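Alp7A (Bacillus subtilis, PDB 5EC0) is a bacterial actin-like protein that binds ADP and probably forms cytoskeletal filaments that segregate plasmids. Local coordinates at residues Leu299-Glu311 against Val333-Tyr346. Sequence-based numbering, arbitrary orientation.
Sequences LKEYTEIKIAQAE and VLEESISVVTEERY
Val341 of helix 335-346 fits as a knob among Lys300, Thr303, Glu304 and Ile307 of helix 292-313. Its two methyls divide the work: CG1 lies 3.7 Å from Ile307 CG1, and CG2 meets the CG atoms of Lys300 and Glu304. Ile307 returns the fit, set among Ile338, Val341, Thr342 and Arg345. The helix segments cross at -64°, with axes 9.0 Å apart. Thr303 OG1 lies 3.1 Å from Ser337 CB. With OG1 beside its own backbone N (chi1 -61°), Thr303 bonds back to Leu299 O at 2.8 Å, which satisfies the buried hydroxyl within its own helix. The same torsion sends CG2 across to Ile338 CG1, 3.6 Å away. Leu334 CD1 lies in the plane of the Tyr302 ring, at its edge, 3.7 Å from Tyr302 CD2. Toward the start of both segments, Leu299 CD1 packs on Val333 CG1, and Val333 also touches the bound ADP. On the outer side, the extended Lys300 chain passes Val341, and its NZ forms a salt bridge with Glu344 OE2 at 2.9 Å, on the syn side but tilted 25° out of the carboxylate plane. The carboxylates of Glu304 and Glu344 also come near each other. Shortening Lys300 to an alanine would probably leave Glu344 without its positive mate, next to the like charge of Glu304. The joint thus pairs a mostly apolar, interlocked centre with a charged rim, with Val333 carrying one end to the nucleotide pocket of this actin-family domain.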
loop_
_atom_site.group_PDB
_atom_site.type_symbol
_atom_site.label_atom_id
_atom_site.label_comp_id
_atom_site.label_asym_id
_atom_site.label_seq_id
_atom_site.Cartn_x
_atom_site.Cartn_y
_atom_site.Cartn_z
ATOM N N LEU A 299 2.240 -16.422 -14.764
ATOM C CA LEU A 299 1.309 -15.903 -13.775
ATOM C C LEU A 299 0.326 -16.985 -13.331
ATOM O O LEU A 299 -0.114 -16.992 -12.182
ATOM C CB LEU A 299 0.552 -14.699 -14.321
ATOM C CG LEU A 299 1.385 -13.427 -14.503
ATOM C CD1 LEU A 299 0.488 -12.228 -14.846
ATOM C CD2 LEU A 299 2.227 -13.140 -13.256
ATOM N N LYS A 300 -0.020 -17.889 -14.240
ATOM C CA LYS A 300 -0.970 -18.942 -13.905
ATOM C C LYS A 300 -0.330 -19.910 -12.923
ATOM O O LYS A 300 -0.975 -20.323 -11.957
ATOM C CB LYS A 300 -1.452 -19.683 -15.150
ATOM C CG LYS A 300 -2.725 -20.508 -14.914
ATOM C CD LYS A 300 -3.016 -21.433 -16.085
ATOM C CE LYS A 300 -4.126 -22.422 -15.762
ATOM N NZ LYS A 300 -4.273 -23.394 -16.878
ATOM N N GLU A 301 0.937 -20.256 -13.170
ATOM C CA GLU A 301 1.732 -21.058 -12.227
ATOM C C GLU A 301 1.686 -20.477 -10.820
ATOM O O GLU A 301 1.346 -21.177 -9.862
ATOM C CB GLU A 301 3.205 -21.153 -12.654
ATOM C CG GLU A 301 3.487 -21.882 -13.950
ATOM C CD GLU A 301 4.941 -21.741 -14.372
ATOM O OE1 GLU A 301 5.802 -21.534 -13.483
ATOM O OE2 GLU A 301 5.215 -21.810 -15.590
ATOM N N TYR A 302 2.051 -19.200 -10.714
ATOM C CA TYR A 302 2.082 -18.509 -9.436
ATOM C C TYR A 302 0.704 -18.525 -8.772
ATOM O O TYR A 302 0.582 -18.811 -7.585
ATOM C CB TYR A 302 2.579 -17.060 -9.612
ATOM C CG TYR A 302 2.732 -16.329 -8.295
ATOM C CD1 TYR A 302 3.827 -16.575 -7.466
ATOM C CD2 TYR A 302 1.771 -15.409 -7.869
ATOM C CE1 TYR A 302 3.967 -15.914 -6.241
ATOM C CE2 TYR A 302 1.898 -14.749 -6.651
ATOM C CZ TYR A 302 3.001 -15.011 -5.840
ATOM O OH TYR A 302 3.147 -14.375 -4.632
ATOM N N THR A 303 -0.329 -18.233 -9.550
ATOM C CA THR A 303 -1.700 -18.202 -9.044
ATOM C C THR A 303 -2.116 -19.571 -8.483
ATOM O O THR A 303 -2.779 -19.657 -7.444
ATOM C CB THR A 303 -2.676 -17.748 -10.156
ATOM O OG1 THR A 303 -2.317 -16.429 -10.589
ATOM C CG2 THR A 303 -4.120 -17.730 -9.663
ATOM N N GLU A 304 -1.704 -20.642 -9.156
ATOM C CA GLU A 304 -2.001 -21.987 -8.684
ATOM C C GLU A 304 -1.384 -22.204 -7.295
ATOM O O GLU A 304 -2.012 -22.780 -6.410
ATOM C CB GLU A 304 -1.521 -23.037 -9.702
ATOM C CG GLU A 304 -2.677 -23.545 -10.588
ATOM C CD GLU A 304 -2.235 -24.111 -11.927
ATOM O OE1 GLU A 304 -1.044 -23.986 -12.272
ATOM O OE2 GLU A 304 -3.086 -24.681 -12.641
ATOM N N ILE A 305 -0.175 -21.702 -7.090
ATOM C CA ILE A 305 0.427 -21.730 -5.766
ATOM C C ILE A 305 -0.391 -20.875 -4.769
ATOM O O ILE A 305 -0.606 -21.286 -3.635
ATOM C CB ILE A 305 1.899 -21.253 -5.823
ATOM C CG1 ILE A 305 2.745 -22.245 -6.638
ATOM C CG2 ILE A 305 2.487 -21.137 -4.433
ATOM C CD1 ILE A 305 3.983 -21.623 -7.255
ATOM N N LYS A 306 -0.873 -19.708 -5.192
ATOM C CA LYS A 306 -1.632 -18.848 -4.280
ATOM C C LYS A 306 -2.971 -19.472 -3.877
ATOM O O LYS A 306 -3.315 -19.502 -2.693
ATOM C CB LYS A 306 -1.872 -17.460 -4.893
ATOM C CG LYS A 306 -0.627 -16.647 -5.238
ATOM C CD LYS A 306 0.266 -16.343 -4.033
ATOM C CE LYS A 306 1.388 -17.363 -3.894
ATOM N NZ LYS A 306 2.215 -17.117 -2.687
ATOM N N ILE A 307 -3.722 -19.980 -4.850
ATOM C CA ILE A 307 -5.026 -20.553 -4.556
ATOM C C ILE A 307 -4.869 -21.698 -3.564
ATOM O O ILE A 307 -5.632 -21.804 -2.608
ATOM C CB ILE A 307 -5.743 -21.059 -5.825
ATOM C CG1 ILE A 307 -6.010 -19.907 -6.784
ATOM C CG2 ILE A 307 -7.074 -21.710 -5.466
ATOM C CD1 ILE A 307 -6.770 -18.751 -6.148
ATOM N N ALA A 308 -3.853 -22.531 -3.784
ATOM C CA ALA A 308 -3.594 -23.689 -2.929
ATOM C C ALA A 308 -3.174 -23.267 -1.524
ATOM O O ALA A 308 -3.566 -23.899 -0.548
ATOM C CB ALA A 308 -2.526 -24.592 -3.552
ATOM N N GLN A 309 -2.377 -22.204 -1.425
ATOM C CA GLN A 309 -1.988 -21.669 -0.125
ATOM C C GLN A 309 -3.217 -21.208 0.657
ATOM O O GLN A 309 -3.386 -21.553 1.822
ATOM C CB GLN A 309 -1.011 -20.499 -0.279
ATOM C CG GLN A 309 0.465 -20.868 -0.347
ATOM C CD GLN A 309 1.366 -19.635 -0.521
ATOM O OE1 GLN A 309 0.897 -18.485 -0.496
ATOM N NE2 GLN A 309 2.663 -19.874 -0.698
ATOM N N ALA A 310 -4.074 -20.429 0.001
ATOM C CA ALA A 310 -5.251 -19.861 0.645
ATOM C C ALA A 310 -6.199 -20.955 1.097
ATOM O O ALA A 310 -6.742 -20.914 2.205
ATOM C CB ALA A 310 -5.965 -18.906 -0.297
ATOM N N GLU A 311 -6.393 -21.935 0.222
ATOM C CA GLU A 311 -7.231 -23.083 0.520
ATOM C C GLU A 311 -6.713 -23.818 1.760
ATOM O O GLU A 311 -7.495 -24.257 2.603
ATOM C CB GLU A 311 -7.285 -24.026 -0.691
ATOM C CG GLU A 311 -8.239 -25.215 -0.539
ATOM C CD GLU A 311 -8.320 -26.066 -1.797
ATOM O OE1 GLU A 311 -8.132 -25.509 -2.902
ATOM O OE2 GLU A 311 -8.573 -27.286 -1.683
ATOM N N VAL A 333 -3.263 -7.967 -10.522
ATOM C CA VAL A 333 -2.552 -8.495 -11.679
ATOM C C VAL A 333 -3.009 -9.918 -12.019
ATOM O O VAL A 333 -3.147 -10.297 -13.198
ATOM C CB VAL A 333 -1.033 -8.470 -11.411
ATOM C CG1 VAL A 333 -0.281 -9.367 -12.376
ATOM C CG2 VAL A 333 -0.513 -7.020 -11.458
ATOM N N LEU A 334 -3.280 -10.680 -10.967
ATOM C CA LEU A 334 -3.609 -12.087 -11.082
ATOM C C LEU A 334 -5.088 -12.338 -11.339
ATOM O O LEU A 334 -5.519 -13.493 -11.387
ATOM C CB LEU A 334 -3.190 -12.834 -9.806
ATOM C CG LEU A 334 -1.718 -12.947 -9.408
ATOM C CD1 LEU A 334 -1.595 -13.942 -8.277
ATOM C CD2 LEU A 334 -0.847 -13.367 -10.583
ATOM N N GLU A 335 -5.862 -11.271 -11.491
ATOM C CA GLU A 335 -7.317 -11.390 -11.531
ATOM C C GLU A 335 -7.813 -12.392 -12.575
ATOM O O GLU A 335 -8.629 -13.271 -12.278
ATOM C CB GLU A 335 -7.963 -10.035 -11.796
ATOM C CG GLU A 335 -9.464 -10.160 -11.997
ATOM C CD GLU A 335 -10.179 -8.828 -12.131
ATOM O OE1 GLU A 335 -9.514 -7.789 -12.347
ATOM O OE2 GLU A 335 -11.418 -8.828 -12.005
ATOM N N GLU A 336 -7.311 -12.248 -13.794
ATOM C CA GLU A 336 -7.641 -13.165 -14.869
ATOM C C GLU A 336 -7.223 -14.607 -14.519
ATOM O O GLU A 336 -7.989 -15.560 -14.723
ATOM C CB GLU A 336 -6.973 -12.697 -16.166
ATOM C CG GLU A 336 -7.157 -13.612 -17.371
ATOM C CD GLU A 336 -6.254 -13.215 -18.547
ATOM O OE1 GLU A 336 -5.444 -12.273 -18.399
ATOM O OE2 GLU A 336 -6.351 -13.843 -19.618
ATOM N N SER A 337 -6.013 -14.746 -13.989
ATOM C CA SER A 337 -5.439 -16.043 -13.644
ATOM C C SER A 337 -6.258 -16.740 -12.573
ATOM O O SER A 337 -6.413 -17.960 -12.571
ATOM C CB SER A 337 -3.999 -15.872 -13.150
ATOM O OG SER A 337 -3.137 -15.494 -14.208
ATOM N N ILE A 338 -6.762 -15.941 -11.645
ATOM C CA ILE A 338 -7.538 -16.451 -10.540
ATOM C C ILE A 338 -8.854 -17.016 -11.064
ATOM O O ILE A 338 -9.300 -18.087 -10.640
ATOM C CB ILE A 338 -7.772 -15.360 -9.506
ATOM C CG1 ILE A 338 -6.446 -15.056 -8.804
ATOM C CG2 ILE A 338 -8.854 -15.775 -8.520
ATOM C CD1 ILE A 338 -6.419 -13.744 -8.020
ATOM N N SER A 339 -9.455 -16.316 -12.014
ATOM C CA SER A 339 -10.703 -16.785 -12.599
ATOM C C SER A 339 -10.504 -18.113 -13.335
ATOM O O SER A 339 -11.307 -19.020 -13.190
ATOM C CB SER A 339 -11.273 -15.732 -13.541
ATOM O OG SER A 339 -12.389 -16.249 -14.236
ATOM N N VAL A 340 -9.411 -18.236 -14.086
ATOM C CA VAL A 340 -9.111 -19.450 -14.834
ATOM C C VAL A 340 -8.800 -20.627 -13.908
ATOM O O VAL A 340 -9.340 -21.729 -14.066
ATOM C CB VAL A 340 -7.901 -19.252 -15.785
ATOM C CG1 VAL A 340 -7.566 -20.567 -16.504
ATOM C CG2 VAL A 340 -8.171 -18.134 -16.793
ATOM N N VAL A 341 -7.914 -20.386 -12.946
ATOM C CA VAL A 341 -7.464 -21.445 -12.060
ATOM C C VAL A 341 -8.599 -21.953 -11.166
ATOM O O VAL A 341 -8.750 -23.168 -10.992
ATOM C CB VAL A 341 -6.267 -20.984 -11.183
ATOM C CG1 VAL A 341 -6.135 -21.856 -9.939
ATOM C CG2 VAL A 341 -4.957 -20.989 -12.004
ATOM N N THR A 342 -9.406 -21.046 -10.614
ATOM C CA THR A 342 -10.457 -21.482 -9.699
ATOM C C THR A 342 -11.544 -22.242 -10.464
ATOM O O THR A 342 -12.154 -23.176 -9.936
ATOM C CB THR A 342 -11.068 -20.301 -8.897
ATOM O OG1 THR A 342 -11.513 -19.270 -9.782
ATOM C CG2 THR A 342 -10.026 -19.730 -7.964
ATOM N N GLU A 343 -11.752 -21.874 -11.722
ATOM C CA GLU A 343 -12.715 -22.586 -12.538
ATOM C C GLU A 343 -12.239 -24.001 -12.841
ATOM O O GLU A 343 -13.042 -24.931 -12.838
ATOM C CB GLU A 343 -12.991 -21.845 -13.836
ATOM C CG GLU A 343 -14.132 -22.487 -14.605
ATOM C CD GLU A 343 -14.347 -21.876 -15.962
ATOM O OE1 GLU A 343 -14.725 -20.687 -16.020
ATOM O OE2 GLU A 343 -14.153 -22.589 -16.969
ATOM N N GLU A 344 -10.940 -24.167 -13.097
ATOM C CA GLU A 344 -10.375 -25.500 -13.369
ATOM C C GLU A 344 -10.440 -26.389 -12.138
ATOM O O GLU A 344 -10.597 -27.600 -12.233
ATOM C CB GLU A 344 -8.913 -25.413 -13.830
ATOM C CG GLU A 344 -8.682 -24.885 -15.236
ATOM C CD GLU A 344 -7.195 -24.793 -15.575
ATOM O OE1 GLU A 344 -6.368 -24.784 -14.633
ATOM O OE2 GLU A 344 -6.850 -24.745 -16.775
ATOM N N ARG A 345 -10.314 -25.761 -10.977
ATOM C CA ARG A 345 -10.116 -26.471 -9.733
ATOM C C ARG A 345 -11.434 -26.777 -9.026
ATOM O O ARG A 345 -11.569 -27.818 -8.388
ATOM C CB ARG A 345 -9.196 -25.641 -8.831
ATOM C CG ARG A 345 -8.327 -26.434 -7.887
ATOM C CD ARG A 345 -7.346 -25.515 -7.168
ATOM N NE ARG A 345 -6.938 -26.059 -5.876
ATOM C CZ ARG A 345 -5.968 -26.952 -5.720
ATOM N NH1 ARG A 345 -5.311 -27.411 -6.781
ATOM N NH2 ARG A 345 -5.662 -27.394 -4.509
ATOM N N TYR A 346 -12.409 -25.878 -9.139
ATOM C CA TYR A 346 -13.655 -26.025 -8.388
ATOM C C TYR A 346 -14.909 -26.034 -9.264
ATOM O O TYR A 346 -16.026 -26.225 -8.767
ATOM C CB TYR A 346 -13.785 -24.906 -7.348
ATOM C CG TYR A 346 -12.560 -24.685 -6.478
ATOM C CD1 TYR A 346 -12.125 -25.668 -5.592
ATOM C CD2 TYR A 346 -11.852 -23.483 -6.527
ATOM C CE1 TYR A 346 -11.009 -25.469 -4.787
ATOM C CE2 TYR A 346 -10.741 -23.269 -5.723
ATOM C CZ TYR A 346 -10.320 -24.267 -4.854
ATOM O OH TYR A 346 -9.213 -24.064 -4.051
#